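PDB 5V4A: glycosyltransferase (duf1792) from Streptococcus sanguinis, which probably transfers sugar residues from UDP-activated donors, this chain being the C-terminal GT-D (DUF1792) glycosyltransferase domain of a longer streptococcal protein. Local coordinates for residues L70-V73 with F74-L77; V206-Y209 with D210-E214. One frame throughout, in Å; residues are numbered along the deposited sequence.

Contact 1: L70-V73 with F74-L77; sequences LPDV and FTGL
V73 lays one methyl over the phenyl ring of the residue that follows it: CG2 stands 4.3 Å from the centroid of the F74 ring and 3° off its normal, a CH-pi contact centred on the face. That branch lies between the backbone N and the carbonyl carbon of V73, because CG1 is anti to the carbonyl carbon (chi1 -58°). The F74 ring folds back along the preceding chain. Its CE2 comes within 3.4 Å of P71 O, which meets the ring obliquely, and the same CE2 is 4.5 Å from L70 CB, which sits at the ring edge near its plane. Y100, from helix 82-103, makes an edge-to-face contact with the same ring.

The backbone bends at D72, the centre of an inverse gamma turn, where V73 N gives a weak bond to P71 O at 3.0 Å. This turn takes the chain out of parallel strand 66-70 and into the loop that leads to helix 82-103 of the GT-D domain; its P71 end lies near the UDP site, with the P71 side chain about 9 Å from the nucleotide. A water bridges the turn to the next residues, donating to D72 OD1 at 3.0 Å and accepting a weak bond from F74 N, while OD2 of the same carboxylate forms a salt bridge with R79. L77, four residues on from V73, lies against it, with L77 CD2 3.7 Å from V73 O and 4.0 Å from V73 CB. On helix 82-103, W88 touches V73 and S89 touches L77.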
loop_
_atom_site.group_PDB
_atom_site.type_symbol
_atom_site.label_atom_id
_atom_site.label_comp_id
_atom_site.label_asym_id
_atom_site.label_seq_id
_atom_site.Cartn_x
_atom_site.Cartn_y
_atom_site.Cartn_z
ATOM N N LEU A 70 3.719 3.835 20.090
ATOM C CA LEU A 70 4.873 3.529 20.922
ATOM C C LEU A 70 5.828 2.664 20.120
ATOM O O LEU A 70 5.432 2.056 19.118
ATOM C CB LEU A 70 4.465 2.787 22.201
ATOM C CG LEU A 70 3.578 3.541 23.191
ATOM C CD1 LEU A 70 3.103 2.585 24.269
ATOM C CD2 LEU A 70 4.337 4.714 23.795
ATOM N N PRO A 71 7.099 2.587 20.517
ATOM C CA PRO A 71 8.010 1.661 19.833
ATOM C C PRO A 71 7.556 0.218 20.031
ATOM O O PRO A 71 7.145 -0.180 21.126
ATOM C CB PRO A 71 9.372 1.939 20.488
ATOM C CG PRO A 71 9.086 2.684 21.733
ATOM C CD PRO A 71 7.789 3.395 21.540
ATOM N N ASP A 72 7.579 -0.553 18.941
ATOM C CA ASP A 72 7.172 -1.960 18.953
ATOM C C ASP A 72 8.352 -2.818 19.424
ATOM O O ASP A 72 8.968 -3.577 18.669
ATOM C CB ASP A 72 6.667 -2.350 17.566
ATOM C CG ASP A 72 6.046 -3.734 17.522
ATOM O OD1 ASP A 72 6.051 -4.432 18.556
ATOM O OD2 ASP A 72 5.543 -4.124 16.442
ATOM N N VAL A 73 8.665 -2.691 20.719
ATOM C CA VAL A 73 9.893 -3.265 21.268
ATOM C C VAL A 73 9.627 -4.122 22.499
ATOM O O VAL A 73 10.533 -4.786 23.013
ATOM C CB VAL A 73 10.913 -2.159 21.608
ATOM C CG1 VAL A 73 11.231 -1.333 20.376
ATOM C CG2 VAL A 73 10.395 -1.281 22.734
ATOM N N PHE A 74 8.390 -4.133 22.981
ATOM C CA PHE A 74 8.112 -4.893 24.192
ATOM C C PHE A 74 7.988 -6.387 23.927
ATOM O O PHE A 74 7.791 -7.158 24.872
ATOM C CB PHE A 74 6.847 -4.349 24.856
ATOM C CG PHE A 74 6.893 -2.867 25.089
ATOM C CD1 PHE A 74 7.605 -2.341 26.151
ATOM C CD2 PHE A 74 6.275 -1.996 24.206
ATOM C CE1 PHE A 74 7.668 -0.966 26.356
ATOM C CE2 PHE A 74 6.330 -0.626 24.402
ATOM C CZ PHE A 74 7.031 -0.110 25.479
ATOM N N THR A 75 8.135 -6.812 22.675
ATOM C CA THR A 75 8.099 -8.224 22.323
ATOM C C THR A 75 8.833 -8.400 21.002
ATOM O O THR A 75 9.083 -7.435 20.276
ATOM C CB THR A 75 6.663 -8.738 22.211
ATOM O OG1 THR A 75 6.674 -10.166 22.149
ATOM C CG2 THR A 75 5.999 -8.190 20.950
ATOM N N GLY A 76 9.160 -9.654 20.695
ATOM C CA GLY A 76 9.711 -10.039 19.408
ATOM C C GLY A 76 10.793 -9.146 18.831
ATOM O O GLY A 76 10.699 -8.725 17.673
ATOM N N LEU A 77 11.827 -8.848 19.622
ATOM C CA LEU A 77 12.932 -8.027 19.139
ATOM C C LEU A 77 13.740 -8.709 18.038
ATOM O O LEU A 77 14.541 -8.039 17.378
ATOM C CB LEU A 77 13.857 -7.651 20.297
ATOM C CG LEU A 77 13.462 -6.537 21.269
ATOM C CD1 LEU A 77 14.558 -6.333 22.296
ATOM C CD2 LEU A 77 13.220 -5.239 20.520
HETATM O O HOH W 1 5.968 -4.490 21.544
#

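Contact 2: V206-Y209 with D210-E214; sequences VLVY and DLVQE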
loop_
_atom_site.group_PDB
_atom_site.type_symbol
_atom_site.label_atom_id
_atom_site.label_comp_id
_atom_site.label_asym_id
_atom_site.label_seq_id
_atom_site.Cartn_x
_atom_site.Cartn_y
_atom_site.Cartn_z
ATOM N N VAL A 206 3.240 17.381 20.126
ATOM C CA VAL A 206 2.346 18.362 20.721
ATOM C C VAL A 206 1.571 19.093 19.641
ATOM O O VAL A 206 0.402 19.452 19.828
ATOM C CB VAL A 206 3.155 19.342 21.582
ATOM C CG1 VAL A 206 2.213 20.248 22.334
ATOM C CG2 VAL A 206 4.090 18.588 22.514
ATOM N N LEU A 207 2.234 19.368 18.516
ATOM C CA LEU A 207 1.591 20.036 17.396
ATOM C C LEU A 207 0.421 19.215 16.868
ATOM O O LEU A 207 -0.705 19.721 16.745
ATOM C CB LEU A 207 2.638 20.301 16.303
ATOM C CG LEU A 207 2.255 21.126 15.067
ATOM C CD1 LEU A 207 1.487 22.395 15.426
ATOM C CD2 LEU A 207 3.471 21.438 14.191
ATOM N N VAL A 208 0.666 17.942 16.540
ATOM C CA VAL A 208 -0.435 17.121 16.036
ATOM C C VAL A 208 -1.568 17.085 17.053
ATOM O O VAL A 208 -2.741 17.252 16.701
ATOM C CB VAL A 208 0.031 15.701 15.686
ATOM C CG1 VAL A 208 -1.226 14.815 15.467
ATOM C CG2 VAL A 208 0.892 15.712 14.442
ATOM N N TYR A 209 -1.246 16.814 18.319
ATOM C CA TYR A 209 -2.305 16.751 19.328
ATOM C C TYR A 209 -3.114 18.040 19.356
ATOM O O TYR A 209 -4.354 18.012 19.314
ATOM C CB TYR A 209 -1.730 16.467 20.713
ATOM C CG TYR A 209 -2.824 16.373 21.749
ATOM C CD1 TYR A 209 -3.390 15.161 22.070
ATOM C CD2 TYR A 209 -3.309 17.512 22.386
ATOM C CE1 TYR A 209 -4.416 15.080 23.006
ATOM C CE2 TYR A 209 -4.341 17.440 23.319
ATOM C CZ TYR A 209 -4.876 16.219 23.632
ATOM O OH TYR A 209 -5.894 16.129 24.559
ATOM N N ASP A 210 -2.429 19.183 19.422
ATOM C CA ASP A 210 -3.125 20.463 19.513
ATOM C C ASP A 210 -3.947 20.730 18.264
ATOM O O ASP A 210 -5.052 21.276 18.343
ATOM C CB ASP A 210 -2.123 21.602 19.737
ATOM C CG ASP A 210 -1.661 21.715 21.176
ATOM O OD1 ASP A 210 -2.228 21.038 22.059
ATOM O OD2 ASP A 210 -0.727 22.499 21.426
ATOM N N LEU A 211 -3.410 20.379 17.097
ATOM C CA LEU A 211 -4.131 20.599 15.852
ATOM C C LEU A 211 -5.361 19.704 15.746
ATOM O O LEU A 211 -6.396 20.142 15.237
ATOM C CB LEU A 211 -3.192 20.360 14.665
ATOM C CG LEU A 211 -2.154 21.445 14.393
ATOM C CD1 LEU A 211 -1.252 21.008 13.247
ATOM C CD2 LEU A 211 -2.825 22.776 14.097
ATOM N N VAL A 212 -5.288 18.477 16.275
ATOM C CA VAL A 212 -6.454 17.593 16.280
ATOM C C VAL A 212 -7.595 18.216 17.076
ATOM O O VAL A 212 -8.763 18.170 16.669
ATOM C CB VAL A 212 -6.069 16.214 16.853
ATOM C CG1 VAL A 212 -7.314 15.399 17.184
ATOM C CG2 VAL A 212 -5.163 15.457 15.864
ATOM N N GLN A 213 -7.270 18.846 18.199
ATOM C CA GLN A 213 -8.314 19.441 19.030
ATOM C C GLN A 213 -9.052 20.544 18.282
ATOM O O GLN A 213 -10.207 20.854 18.601
ATOM C CB GLN A 213 -7.703 19.978 20.323
ATOM C CG GLN A 213 -6.895 18.948 21.107
ATOM C CD GLN A 213 -7.569 17.584 21.235
ATOM O OE1 GLN A 213 -8.724 17.473 21.652
ATOM N NE2 GLN A 213 -6.837 16.534 20.873
ATOM N N GLU A 214 -8.377 21.189 17.331
ATOM C CA GLU A 214 -8.968 22.212 16.486
ATOM C C GLU A 214 -9.559 21.653 15.203
ATOM O O GLU A 214 -9.942 22.429 14.322
ATOM C CB GLU A 214 -7.936 23.292 16.172
ATOM C CG GLU A 214 -7.455 24.013 17.401
ATOM C CD GLU A 214 -6.492 25.119 17.059
ATOM O OE1 GLU A 214 -6.805 25.892 16.131
ATOM O OE2 GLU A 214 -5.427 25.210 17.711
#
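Y209 and Q213, one helical turn apart, are joined by backbone and side chain at once. Among the main-chain hydrogen bonds, those from D210 N to V206 O, L211 N to L207 O and V212 N to V208 O follow the regular helical pattern, N-H of residue i+4 to C=O of residue i. The next, Q213 N to Y209 O, is longer at 3.2 Å, and Y209 O also accepts from Q213 NE2 at 3.3 Å, the two donors arriving from opposite faces of the carbonyl plane. The bend of the glutamine at chi2 (-45°) brings its amide back over the tyrosine ring and within reach of Y209 O.

The flat groups meet next. Q213 NE2 lies over one face of the Y209 ring, offset toward the rim and 3.4 Å from CZ, with ring and amide planes 23° apart. D210 OD1 sits at the edge of the ring, in its plane, 3.7 Å from CD2.

Apolar pairs occupy other sides of the helix. L207 and L211 run side by side, CD1 to CD1 at 3.8 Å, and pack on helix 180-190; V208 CG1 and V212 CG2 meet at 4.0 Å and pack against strand 24-27. Helix 201-213 is the connection of a beta-alpha-beta unit between strands 195-199 and 218-220.

The charged partners lie outside this turn: D210 forms salt bridges with K184 and R53, and Q213 OE1 bonds to R65. With its oxygen held by R65 and its nitrogen by Y209 O, the Q213 amide has a defined flip, and two positive neighbours would be expected to keep D210 ionised.

In the fold
From the N terminus, the chain first reaches contact 1, where residues 70-77 leave strand 66-70 of the three-stranded parallel sheet and turn toward helix 82-103. It then builds most of the five-stranded parallel sheet before contact 2, in residues 206-214 near the C-terminal end of helix 201-213. Both contacts are local and close no long loop; contacts 1 and 2 follow in series, neither nested nor crossed, with centres about 26 Å apart and nearest atoms about 13 Å apart. Contact 1 lies in the loop leaving strand 66-70, and its side chains pack against helix 82-103, whereas the helix of contact 2 also packs against strand 24-27, bringing elements of the two sheets together.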